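Long-range contacts in isomaltose glucohydrolase (Kribbella flavida, PDB 5Z3E), which hydrolyses the alpha-1,6-glucosidic linkage of isomaltose from the non-reducing end, releasing beta-D-glucose and D-glucose: residues S267-V272 / A321-N326; W316-A321 / T379-S384; G335-L340 / D393-L398. The protein carries 1 engineered substitution. All coordinates share one frame; numbering follows the deposited sequence.

How the contacts relate
Contacts 1 and 2 share helix 317-329 and meet at Ala-321, their centres about 13 Å apart; Leu-319 CD2, on the turn used by contact 2, packs 3.9 Å from Ser-267 N of contact 1. Contact 3 lies about 13 Å from contact 1 and 15 Å from contact 2, centre to centre. It joins the next helix, 333-344, to the end of helix 382-394, whose start serves contact 2. Contact 2 borders the active site: the side chain of Leu-381 is about 4 Å from that of Ala-355, the engineered replacement of an inferred catalytic base. In contact 1, the side chain of Ser-267 is about 7 Å from that of Asp-195, a predicted proton acceptor. Contact 3 is remote from these residues.

Contact 1 of 3, residues S267-V272 / A321-N326; sequences SLPACV and ALLGWN
The carboxamide of Asn-326 has Pro-269 over one face, with CB of the proline 3.6 Å from ND2. Pro-269 O stands above the amide plane on that same side. Leu-322 O, by contrast, lies in the amide plane and accepts a nearly straight hydrogen bond from ND2 (3.0 Å, 170°). Val-272 meets the oxygen end, its CB 3.3 Å from Asn-326 OD1. The Asn-326 torsion (chi1 -88°) folds the amide back along its own helix, where the backbone N and ND2 approach Leu-322 O from opposite faces of its carbonyl plane; ND2 also donates to Val-273 O. In the (alpha/alpha)6 barrel of glycoside hydrolase family 15, this seats a 3-10 turn of the connection between strand 254-255 and helix 283-296 against helix 317-329. Leu-322, with CG anti to the backbone N (chi1 179°), splits its two methyls over the turn: CD1 touches Ala-270 CB at 3.8 Å, while CD2 sits 3.7 Å from Ser-267 O. Pro-269 CG rests farther off, 4.2 Å from Leu-323 CD1, and the proline also touches Val-292 of helix 283-296. Ser-267 OG is hydrogen-bonded outside the contact, to Asp-265 OD1 and Ser-207 OG.

Contact 2 of 3, residues W316-A321 / T379-S384; sequences WILLSA and TPLLWS
Leu-318 lays its CD2 methyl over one face of the Trp-383 indole, a CH-pi contact 3.5 Å from the centroid of the six-membered ring and only 15° off its normal. The second methyl stands above the rim of the same ring, with Leu-318 CD1 3.7 Å from Trp-383 CZ2. Both reach the ring because CG of Leu-318 is wedged between the backbone N and the carbonyl carbon (chi1 70°), an unfavourable rotamer on a helix. From the side of the preceding loop, Leu-381 CD2 closes on Leu-318 CD2 at 4.1 Å. The contact brings together the beginnings of two helices of the (alpha/alpha)6 barrel, 317-329 and 382-394, at the end of the barrel where the inferred catalytic residues lie; Leu-381 borders both the engineered Ala-355 and a bound glycerol. Were Trp-383 an alanine, both methyls of Leu-318 would probably lose the flat surface they rest on and that side chain could turn, while Phe-79 would be left without its near-parallel ring partner. Beside this apolar patch, Ile-317 CG2 packs 3.7 Å from Ser-384 CB. No direct hydrogen bond spans the segments, but a water does: it accepts from Leu-318 N at 2.8 Å, an amide of the first helical turn, and donates to Ser-384 OG, likewise at 2.8 Å. The same hydroxyl is hydrogen-bonded to Pro-354 O, next to Ala-355, the engineered position of the inferred base.

Contact 3 of 3, residues G335-L340 / D393-L398; sequences GALRHL and DELGLL
A Schellman motif ends helix 382-394, and the two leucines that flank its glycine, Leu-395 and Leu-397, pack against one side of helix 333-344. Gly-396, at positive phi, is the C-prime residue: its N bonds to Asp-393 O, while Leu-397 N reaches back to Ala-392 O. Leu-395 has the largest share of the contact. Its CD2 meets the methyl of Ala-336, with CB 3.9 Å away, and its CD1 fits between two leucines one turn apart, 3.9 Å from Leu-337 CD2 and equally far from Leu-340 CD2. Leu-337 crosses Leu-395 at a slant, whereas Leu-340 and Leu-395 run past one another in opposite directions. Leu-340 stretches across with CG trans to its backbone N (chi1 -175°), which brings its CD2 methyl end-on to Leu-397 CD1; at 3.5 Å the two methyls are pressed unusually close. Only apolar side chains meet across the two segments, and no hydrogen bond joins them. Leu-30 of the N-terminal region touches both Leu-337 and Leu-397, and helix 32-52 adds Leu-35 and Leu-38 to the same cluster. In the last turn of helix 382-394, Asp-393 and Glu-394 both form salt bridges with Arg-86. Far from the catalytic residues, the Schellman-capped C-terminus of one helix of the (alpha/alpha)6 barrel is packed, through the leucines on either side of its glycine, against a neighbouring helix.

Contact 1 of 3, residues S267-V272 / A321-N326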
ATOM      1  N   SER A 267       8.150  -5.251   0.427  1.00  8.48           N
ATOM      2  CA  SER A 267       6.713  -5.141   0.644  1.00  8.68           C
ATOM      3  C   SER A 267       6.122  -6.314   1.414  1.00  8.26           C
ATOM      4  O   SER A 267       4.990  -6.227   1.892  1.00  8.80           O
ATOM      5  CB  SER A 267       5.988  -4.994  -0.690  1.00  8.69           C
ATOM      6  OG  SER A 267       6.113  -6.154  -1.491  1.00  8.73           O
ATOM      7  N   LEU A 268       6.848  -7.419   1.513  1.00  8.04           N
ATOM      8  CA  LEU A 268       6.251  -8.631   2.059  1.00  8.28           C
ATOM      9  C   LEU A 268       5.701  -8.531   3.486  1.00  8.40           C
ATOM     10  O   LEU A 268       4.710  -9.205   3.783  1.00  8.87           O
ATOM     11  CB  LEU A 268       7.205  -9.819   1.960  1.00  8.26           C
ATOM     12  CG  LEU A 268       7.437 -10.334   0.543  1.00  8.12           C
ATOM     13  CD1 LEU A 268       8.468 -11.437   0.577  1.00  8.44           C
ATOM     14  CD2 LEU A 268       6.133 -10.847  -0.072  1.00  8.91           C
ATOM     15  N   PRO A 269       6.285  -7.725   4.385  1.00  8.91           N
ATOM     16  CA  PRO A 269       5.681  -7.659   5.719  1.00  9.41           C
ATOM     17  C   PRO A 269       4.222  -7.197   5.695  1.00  8.63           C
ATOM     18  O   PRO A 269       3.488  -7.499   6.633  1.00  9.03           O
ATOM     19  CB  PRO A 269       6.607  -6.697   6.470  1.00 10.31           C
ATOM     20  CG  PRO A 269       7.956  -6.907   5.792  1.00 10.20           C
ATOM     21  CD  PRO A 269       7.575  -7.014   4.331  1.00  9.59           C
ATOM     22  N   ALA A 270       3.784  -6.459   4.668  1.00  8.66           N
ATOM     23  CA  ALA A 270       2.382  -6.056   4.586  1.00  8.59           C
ATOM     24  C   ALA A 270       1.441  -7.252   4.575  1.00  8.51           C
ATOM     25  O   ALA A 270       0.277  -7.137   4.946  1.00  8.83           O
ATOM     26  CB  ALA A 270       2.150  -5.214   3.364  1.00  9.08           C
ATOM     27  N   CYS A 271       1.927  -8.410   4.111  1.00  8.78           N
ATOM     28  CA  CYS A 271       1.147  -9.630   4.108  1.00  9.11           C
ATOM     29  C   CYS A 271       0.846 -10.161   5.508  1.00  9.24           C
ATOM     30  O   CYS A 271      -0.030 -11.021   5.664  1.00 10.86           O
ATOM     31  CB  CYS A 271       1.898 -10.701   3.347  1.00 10.53           C
ATOM     32  SG  CYS A 271       2.108 -10.335   1.605  1.00 13.55           S
ATOM     33  N   VAL A 272       1.592  -9.674   6.501  1.00  9.05           N
ATOM     34  CA  VAL A 272       1.347  -9.997   7.899  1.00  9.08           C
ATOM     35  C   VAL A 272       0.430  -8.908   8.441  1.00  8.28           C
ATOM     36  O   VAL A 272      -0.790  -9.115   8.541  1.00  9.11           O
ATOM     37  CB  VAL A 272       2.680 -10.162   8.677  1.00  9.38           C
ATOM     38  CG1 VAL A 272       2.385 -10.561  10.101  1.00 10.19           C
ATOM     39  CG2 VAL A 272       3.580 -11.172   7.998  1.00 10.51           C
ATOM     40  N   ALA A 321       8.892   1.966   7.472  1.00  9.20           N
ATOM     41  CA  ALA A 321       7.714   2.136   8.299  1.00  9.26           C
ATOM     42  C   ALA A 321       6.912   0.847   8.356  1.00  9.08           C
ATOM     43  O   ALA A 321       6.406   0.465   9.408  1.00  9.68           O
ATOM     44  CB  ALA A 321       6.848   3.255   7.756  1.00 10.05           C
ATOM     45  N   LEU A 322       6.745   0.186   7.210  1.00  9.05           N
ATOM     46  CA  LEU A 322       6.021  -1.075   7.154  1.00  8.98           C
ATOM     47  C   LEU A 322       6.672  -2.142   8.031  1.00  8.83           C
ATOM     48  O   LEU A 322       5.993  -2.878   8.758  1.00  9.17           O
ATOM     49  CB  LEU A 322       5.959  -1.526   5.692  1.00  9.38           C
ATOM     50  CG  LEU A 322       5.258  -2.828   5.431  1.00 10.17           C
ATOM     51  CD1 LEU A 322       3.795  -2.780   5.824  1.00 10.48           C
ATOM     52  CD2 LEU A 322       5.422  -3.175   3.957  1.00 10.72           C
ATOM     53  N   LEU A 323       8.001  -2.254   7.945  1.00  8.79           N
ATOM     54  CA  LEU A 323       8.701  -3.214   8.787  1.00  8.90           C
ATOM     55  C   LEU A 323       8.540  -2.829  10.256  1.00  8.75           C
ATOM     56  O   LEU A 323       8.263  -3.691  11.097  1.00  9.34           O
ATOM     57  CB  LEU A 323      10.168  -3.352   8.377  1.00  9.36           C
ATOM     58  CG  LEU A 323      10.952  -4.402   9.156  1.00 10.08           C
ATOM     59  CD1 LEU A 323      10.333  -5.794   9.087  1.00 11.98           C
ATOM     60  CD2 LEU A 323      12.392  -4.448   8.655  1.00 11.83           C
ATOM     61  N   GLY A 324       8.695  -1.543  10.574  1.00  9.16           N
ATOM     62  CA  GLY A 324       8.513  -1.116  11.942  1.00  9.58           C
ATOM     63  C   GLY A 324       7.128  -1.438  12.497  1.00  9.20           C
ATOM     64  O   GLY A 324       6.989  -1.853  13.649  1.00  9.90           O
ATOM     65  N   TRP A 325       6.094  -1.223  11.674  1.00  8.95           N
ATOM     66  CA  TRP A 325       4.710  -1.517  12.060  1.00  9.02           C
ATOM     67  C   TRP A 325       4.589  -2.996  12.402  1.00  8.89           C
ATOM     68  O   TRP A 325       4.000  -3.392  13.394  1.00  9.55           O
ATOM     69  CB  TRP A 325       3.836  -1.111  10.888  1.00  9.34           C
ATOM     70  CG  TRP A 325       2.346  -1.270  11.025  1.00  9.49           C
ATOM     71  CD1 TRP A 325       1.592  -1.618  12.111  1.00 10.27           C
ATOM     72  CD2 TRP A 325       1.427  -1.010   9.968  1.00  9.01           C
ATOM     73  NE1 TRP A 325       0.259  -1.588  11.770  1.00 10.50           N
ATOM     74  CE2 TRP A 325       0.134  -1.219  10.468  1.00  9.64           C
ATOM     75  CE3 TRP A 325       1.579  -0.623   8.637  1.00  8.97           C
ATOM     76  CZ2 TRP A 325      -1.014  -1.045   9.669  1.00 10.07           C
ATOM     77  CZ3 TRP A 325       0.466  -0.455   7.862  1.00  9.89           C
ATOM     78  CH2 TRP A 325      -0.809  -0.662   8.369  1.00 10.09           C
ATOM     79  N   ASN A 326       5.176  -3.832  11.535  1.00  8.67           N
ATOM     80  CA  ASN A 326       5.161  -5.267  11.735  1.00  8.62           C
ATOM     81  C   ASN A 326       5.943  -5.701  12.987  1.00  9.19           C
ATOM     82  O   ASN A 326       5.503  -6.613  13.700  1.00  9.97           O
ATOM     83  CB  ASN A 326       5.634  -5.968  10.478  1.00  8.65           C
ATOM     84  CG  ASN A 326       4.462  -6.201   9.565  1.00  8.38           C
ATOM     85  OD1 ASN A 326       3.760  -7.204   9.738  1.00  9.03           O
ATOM     86  ND2 ASN A 326       4.166  -5.247   8.693  1.00  8.57           N
TER

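Contact 2 of 3, residues W316-A321 / T379-S384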
ATOM      1  N   TRP A 316      13.818   2.934   1.298  1.00 10.34           N
ATOM      2  CA  TRP A 316      12.483   3.515   1.188  1.00 10.28           C
ATOM      3  C   TRP A 316      11.849   3.731   2.546  1.00  9.79           C
ATOM      4  O   TRP A 316      11.655   2.797   3.342  1.00 10.31           O
ATOM      5  CB  TRP A 316      11.605   2.604   0.328  1.00 10.29           C
ATOM      6  CG  TRP A 316      11.915   2.766  -1.139  1.00 10.47           C
ATOM      7  CD1 TRP A 316      13.069   2.470  -1.812  1.00 10.98           C
ATOM      8  CD2 TRP A 316      11.027   3.328  -2.110  1.00 10.35           C
ATOM      9  NE1 TRP A 316      12.946   2.826  -3.134  1.00 11.51           N
ATOM     10  CE2 TRP A 316      11.703   3.348  -3.337  1.00 11.10           C
ATOM     11  CE3 TRP A 316       9.711   3.791  -2.049  1.00 10.98           C
ATOM     12  CZ2 TRP A 316      11.104   3.804  -4.496  1.00 12.67           C
ATOM     13  CZ3 TRP A 316       9.125   4.255  -3.192  1.00 12.14           C
ATOM     14  CH2 TRP A 316       9.815   4.251  -4.411  1.00 12.65           C
ATOM     15  N   ILE A 317      11.438   4.977   2.804  1.00  9.87           N
ATOM     16  CA  ILE A 317      10.804   5.351   4.051  1.00  9.70           C
ATOM     17  C   ILE A 317       9.582   4.467   4.318  1.00  9.49           C
ATOM     18  O   ILE A 317       9.381   3.978   5.435  1.00  9.68           O
ATOM     19  CB  ILE A 317      10.444   6.845   4.079  1.00 10.49           C
ATOM     20  CG1 ILE A 317      11.678   7.729   4.373  1.00 11.64           C
ATOM     21  CG2 ILE A 317       9.372   7.134   5.106  1.00 11.15           C
ATOM     22  CD1 ILE A 317      12.788   7.676   3.372  1.00 12.12           C
ATOM     23  N   LEU A 318       8.736   4.270   3.294  1.00  9.49           N
ATOM     24  CA  LEU A 318       7.489   3.547   3.510  1.00  9.44           C
ATOM     25  C   LEU A 318       7.754   2.097   3.892  1.00  8.88           C
ATOM     26  O   LEU A 318       6.955   1.497   4.601  1.00  9.29           O
ATOM     27  CB  LEU A 318       6.573   3.698   2.281  1.00  9.67           C
ATOM     28  CG  LEU A 318       6.990   2.991   1.005  1.00 10.00           C
ATOM     29  CD1 LEU A 318       6.441   1.572   0.966  1.00 11.27           C
ATOM     30  CD2 LEU A 318       6.536   3.753  -0.214  1.00 10.88           C
ATOM     31  N   LEU A 319       8.852   1.521   3.398  1.00  8.96           N
ATOM     32  CA  LEU A 319       9.190   0.146   3.701  1.00  8.87           C
ATOM     33  C   LEU A 319       9.806   0.017   5.097  1.00  8.79           C
ATOM     34  O   LEU A 319       9.536  -0.969   5.786  1.00  9.00           O
ATOM     35  CB  LEU A 319      10.083  -0.468   2.647  1.00  9.24           C
ATOM     36  CG  LEU A 319       9.448  -0.648   1.267  1.00  9.45           C
ATOM     37  CD1 LEU A 319      10.447  -1.251   0.316  1.00 10.41           C
ATOM     38  CD2 LEU A 319       8.178  -1.509   1.351  1.00  9.90           C
ATOM     39  N   SER A 320      10.614   0.990   5.514  1.00  9.19           N
ATOM     40  CA  SER A 320      11.056   1.014   6.909  1.00  9.15           C
ATOM     41  C   SER A 320       9.877   1.159   7.859  1.00  9.05           C
ATOM     42  O   SER A 320       9.838   0.528   8.908  1.00  9.33           O
ATOM     43  CB  SER A 320      12.064   2.133   7.098  1.00  9.99           C
ATOM     44  OG  SER A 320      13.244   1.848   6.394  1.00 10.98           O
ATOM     45  N   ALA A 321       8.892   1.966   7.472  1.00  9.20           N
ATOM     46  CA  ALA A 321       7.714   2.136   8.299  1.00  9.26           C
ATOM     47  C   ALA A 321       6.912   0.847   8.356  1.00  9.08           C
ATOM     48  O   ALA A 321       6.406   0.465   9.408  1.00  9.68           O
ATOM     49  CB  ALA A 321       6.848   3.255   7.756  1.00 10.05           C
ATOM     50  N   THR A 379       9.737  14.253  -3.167  1.00 15.76           N
ATOM     51  CA  THR A 379       9.721  14.767  -1.813  1.00 16.32           C
ATOM     52  C   THR A 379       8.808  15.984  -1.755  1.00 17.07           C
ATOM     53  O   THR A 379       9.060  16.937  -2.478  1.00 20.28           O
ATOM     54  CB  THR A 379      11.108  15.170  -1.360  1.00 19.01           C
ATOM     55  OG1 THR A 379      12.099  14.184  -1.622  1.00 21.83           O
ATOM     56  CG2 THR A 379      11.125  15.588   0.082  1.00 21.32           C
ATOM     57  N   PRO A 380       7.786  15.995  -0.911  1.00 15.78           N
ATOM     58  CA  PRO A 380       7.313  14.875  -0.085  1.00 14.42           C
ATOM     59  C   PRO A 380       6.628  13.803  -0.928  1.00 13.81           C
ATOM     60  O   PRO A 380       5.975  14.101  -1.927  1.00 15.57           O
ATOM     61  CB  PRO A 380       6.264  15.536   0.814  1.00 16.75           C
ATOM     62  CG  PRO A 380       5.703  16.667  -0.036  1.00 17.08           C
ATOM     63  CD  PRO A 380       6.874  17.164  -0.834  1.00 17.06           C
ATOM     64  N   LEU A 381       6.776  12.557  -0.505  1.00 12.56           N
ATOM     65  CA  LEU A 381       5.911  11.491  -0.987  1.00 11.84           C
ATOM     66  C   LEU A 381       4.808  11.333   0.063  1.00 10.80           C
ATOM     67  O   LEU A 381       5.090  11.045   1.216  1.00 11.44           O
ATOM     68  CB  LEU A 381       6.690  10.180  -1.120  1.00 11.87           C
ATOM     69  CG  LEU A 381       5.858   9.073  -1.763  1.00 11.33           C
ATOM     70  CD1 LEU A 381       5.704   9.288  -3.252  1.00 12.80           C
ATOM     71  CD2 LEU A 381       6.427   7.690  -1.474  1.00 11.74           C
ATOM     72  N   LEU A 382       3.547  11.547  -0.327  1.00 10.96           N
ATOM     73  CA  LEU A 382       2.498  11.505   0.687  1.00 10.11           C
ATOM     74  C   LEU A 382       2.444  10.168   1.414  1.00  9.72           C
ATOM     75  O   LEU A 382       2.250  10.121   2.614  1.00  9.89           O
ATOM     76  CB  LEU A 382       1.132  11.909   0.136  1.00 10.24           C
ATOM     77  CG  LEU A 382       0.807  13.403   0.177  1.00 11.22           C
ATOM     78  CD1 LEU A 382       1.683  14.205  -0.756  1.00 13.78           C
ATOM     79  CD2 LEU A 382      -0.646  13.645  -0.119  1.00 11.02           C
ATOM     80  N   TRP A 383       2.658   9.076   0.677  1.00  9.28           N
ATOM     81  CA  TRP A 383       2.655   7.744   1.266  1.00  9.38           C
ATOM     82  C   TRP A 383       3.724   7.622   2.366  1.00  9.17           C
ATOM     83  O   TRP A 383       3.503   6.989   3.391  1.00  9.42           O
ATOM     84  CB  TRP A 383       2.821   6.716   0.148  1.00  9.15           C
ATOM     85  CG  TRP A 383       2.661   5.262   0.531  1.00  8.99           C
ATOM     86  CD1 TRP A 383       2.265   4.746   1.722  1.00  9.72           C
ATOM     87  CD2 TRP A 383       2.934   4.146  -0.331  1.00  8.89           C
ATOM     88  NE1 TRP A 383       2.288   3.367   1.660  1.00  9.97           N
ATOM     89  CE2 TRP A 383       2.696   2.973   0.407  1.00  9.54           C
ATOM     90  CE3 TRP A 383       3.391   4.022  -1.649  1.00 10.01           C
ATOM     91  CZ2 TRP A 383       2.918   1.709  -0.108  1.00 10.19           C
ATOM     92  CZ3 TRP A 383       3.631   2.748  -2.148  1.00 10.84           C
ATOM     93  CH2 TRP A 383       3.408   1.622  -1.375  1.00 10.88           C
ATOM     94  N   SER A 384       4.880   8.261   2.189  1.00  9.74           N
ATOM     95  CA  SER A 384       5.877   8.267   3.268  1.00  9.80           C
ATOM     96  C   SER A 384       5.297   8.848   4.553  1.00  9.62           C
ATOM     97  O   SER A 384       5.487   8.293   5.635  1.00 10.12           O
ATOM     98  CB  SER A 384       7.113   9.071   2.877  1.00 10.69           C
ATOM     99  OG  SER A 384       7.846   8.422   1.878  1.00 11.18           O
TER
HETATM  100  O   HOH W   1       8.707   5.891   1.048  1.00 10.92           O

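Contact 3 of 3, residues G335-L340 / D393-L398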
ATOM      1  N   GLY A 335      12.603  -2.662  18.124  1.00 11.32           N
ATOM      2  CA  GLY A 335      12.871  -2.723  16.700  1.00 11.20           C
ATOM      3  C   GLY A 335      11.999  -1.743  15.945  1.00 10.63           C
ATOM      4  O   GLY A 335      12.436  -1.083  14.991  1.00 11.42           O
ATOM      5  N   ALA A 336      10.733  -1.639  16.342  1.00 10.71           N
ATOM      6  CA  ALA A 336       9.832  -0.665  15.742  1.00 10.54           C
ATOM      7  C   ALA A 336      10.379   0.747  15.906  1.00 10.86           C
ATOM      8  O   ALA A 336      10.406   1.541  14.947  1.00 11.39           O
ATOM      9  CB  ALA A 336       8.455  -0.785  16.339  1.00 11.30           C
ATOM     10  N   LEU A 337      10.824   1.076  17.121  1.00 11.09           N
ATOM     11  CA  LEU A 337      11.344   2.397  17.409  1.00 11.73           C
ATOM     12  C   LEU A 337      12.603   2.691  16.595  1.00 11.67           C
ATOM     13  O   LEU A 337      12.787   3.818  16.155  1.00 12.46           O
ATOM     14  CB  LEU A 337      11.645   2.552  18.904  1.00 13.15           C
ATOM     15  CG  LEU A 337      10.396   2.712  19.774  1.00 13.86           C
ATOM     16  CD1 LEU A 337      10.758   2.471  21.228  1.00 16.78           C
ATOM     17  CD2 LEU A 337       9.816   4.118  19.592  1.00 17.22           C
ATOM     18  N   ARG A 338      13.470   1.700  16.411  1.00 11.46           N
ATOM     19  CA  ARG A 338      14.665   1.939  15.624  1.00 11.80           C
ATOM     20  C   ARG A 338      14.302   2.373  14.210  1.00 12.10           C
ATOM     21  O   ARG A 338      14.930   3.262  13.630  1.00 12.64           O
ATOM     22  CB  ARG A 338      15.551   0.708  15.615  1.00 12.84           C
ATOM     23  CG  ARG A 338      16.839   0.893  14.829  1.00 13.23           C
ATOM     24  CD  ARG A 338      17.880  -0.186  15.073  1.00 14.67           C
ATOM     25  NE  ARG A 338      17.464  -1.480  14.560  1.00 15.91           N
ATOM     26  CZ  ARG A 338      17.694  -1.927  13.322  1.00 15.91           C
ATOM     27  NH1 ARG A 338      17.287  -3.123  12.973  1.00 18.01           N
ATOM     28  NH2 ARG A 338      18.369  -1.195  12.436  1.00 17.92           N
ATOM     29  N   HIS A 339      13.290   1.730  13.636  1.00 11.33           N
ATOM     30  CA  HIS A 339      12.842   2.109  12.305  1.00 11.01           C
ATOM     31  C   HIS A 339      12.147   3.458  12.278  1.00 11.43           C
ATOM     32  O   HIS A 339      12.335   4.219  11.341  1.00 12.52           O
ATOM     33  CB  HIS A 339      12.001   0.958  11.702  1.00 11.08           C
ATOM     34  CG  HIS A 339      12.844  -0.244  11.393  1.00 10.96           C
ATOM     35  ND1 HIS A 339      13.180  -1.207  12.336  1.00 12.03           N
ATOM     36  CD2 HIS A 339      13.535  -0.575  10.271  1.00 11.90           C
ATOM     37  CE1 HIS A 339      14.006  -2.083  11.780  1.00 11.88           C
ATOM     38  NE2 HIS A 339      14.243  -1.720  10.540  1.00 12.35           N
ATOM     39  N   LEU A 340      11.365   3.769  13.303  1.00 11.27           N
ATOM     40  CA  LEU A 340      10.761   5.085  13.415  1.00 12.14           C
ATOM     41  C   LEU A 340      11.836   6.176  13.457  1.00 12.47           C
ATOM     42  O   LEU A 340      11.717   7.210  12.794  1.00 13.51           O
ATOM     43  CB  LEU A 340       9.855   5.164  14.622  1.00 13.20           C
ATOM     44  CG  LEU A 340       9.078   6.451  14.768  1.00 15.49           C
ATOM     45  CD1 LEU A 340       7.989   6.534  13.705  1.00 19.15           C
ATOM     46  CD2 LEU A 340       8.484   6.592  16.170  1.00 22.25           C
ATOM     47  N   ASP A 393       1.422   6.086  15.354  1.00 10.88           N
ATOM     48  CA  ASP A 393       0.226   5.728  16.083  1.00 11.06           C
ATOM     49  C   ASP A 393       0.355   4.351  16.741  1.00 12.05           C
ATOM     50  O   ASP A 393      -0.071   4.166  17.884  1.00 13.76           O
ATOM     51  CB  ASP A 393      -0.975   5.734  15.123  1.00 11.87           C
ATOM     52  CG  ASP A 393      -2.258   5.510  15.836  1.00 12.63           C
ATOM     53  OD1 ASP A 393      -2.509   6.214  16.851  1.00 15.91           O
ATOM     54  OD2 ASP A 393      -3.024   4.648  15.372  1.00 13.93           O
ATOM     55  N   GLU A 394       0.920   3.392  16.032  1.00 12.16           N
ATOM     56  CA  GLU A 394       1.136   2.058  16.615  1.00 14.72           C
ATOM     57  C   GLU A 394       1.977   2.143  17.892  1.00 16.40           C
ATOM     58  O   GLU A 394       1.808   1.318  18.797  1.00 20.80           O
ATOM     59  CB  GLU A 394       1.829   1.178  15.599  1.00 15.10           C
ATOM     60  CG  GLU A 394       0.968   0.655  14.579  1.00 19.19           C
ATOM     61  CD  GLU A 394      -0.024  -0.400  15.130  1.00 21.17           C
ATOM     62  OE1 GLU A 394       0.371  -1.500  15.510  1.00 25.57           O
ATOM     63  OE2 GLU A 394      -1.174  -0.058  15.112  1.00 19.88           O
ATOM     64  N   LEU A 395       2.893   3.094  17.926  1.00 14.91           N
ATOM     65  CA  LEU A 395       3.792   3.265  19.067  1.00 17.42           C
ATOM     66  C   LEU A 395       3.238   4.252  20.064  1.00 19.90           C
ATOM     67  O   LEU A 395       3.941   4.580  21.036  1.00 25.11           O
ATOM     68  CB  LEU A 395       5.171   3.679  18.538  1.00 16.47           C
ATOM     69  CG  LEU A 395       5.906   2.531  17.808  1.00 15.23           C
ATOM     70  CD1 LEU A 395       7.092   3.082  17.032  1.00 15.59           C
ATOM     71  CD2 LEU A 395       6.327   1.445  18.782  1.00 17.98           C
ATOM     72  N   GLY A 396       1.984   4.705  19.916  1.00 18.18           N
ATOM     73  CA  GLY A 396       1.294   5.507  20.909  1.00 20.44           C
ATOM     74  C   GLY A 396       1.731   6.936  20.917  1.00 20.31           C
ATOM     75  O   GLY A 396       1.510   7.622  21.943  1.00 25.16           O
ATOM     76  N   LEU A 397       2.269   7.430  19.815  1.00 18.09           N
ATOM     77  CA  LEU A 397       2.920   8.688  19.750  1.00 25.24           C
ATOM     78  C   LEU A 397       2.186   9.766  19.079  1.00 38.36           C
ATOM     79  O   LEU A 397       2.740  10.871  18.980  1.00 48.09           O
ATOM     80  CB  LEU A 397       4.274   8.582  19.106  1.00 31.70           C
ATOM     81  CG  LEU A 397       5.195   7.517  19.682  1.00 45.13           C
ATOM     82  CD1 LEU A 397       6.459   7.455  18.873  1.00 45.63           C
ATOM     83  CD2 LEU A 397       5.507   7.791  21.150  1.00 50.90           C
ATOM     84  N   LEU A 398       0.942   9.591  18.723  1.00 28.02           N
ATOM     85  CA  LEU A 398       0.209  10.657  18.097  1.00 42.81           C
ATOM     86  C   LEU A 398      -0.298  11.532  19.276  1.00 73.01           C
ATOM     87  O   LEU A 398      -0.892  10.963  20.246  1.00 66.17           O
ATOM     88  CB  LEU A 398      -0.967  10.178  17.245  1.00 41.00           C
ATOM     89  CG  LEU A 398      -0.435   9.530  15.932  1.00 20.21           C
ATOM     90  CD1 LEU A 398      -1.590   9.240  15.018  1.00 28.33           C
ATOM     91  CD2 LEU A 398       0.589  10.336  15.166  1.00 21.91           C
TER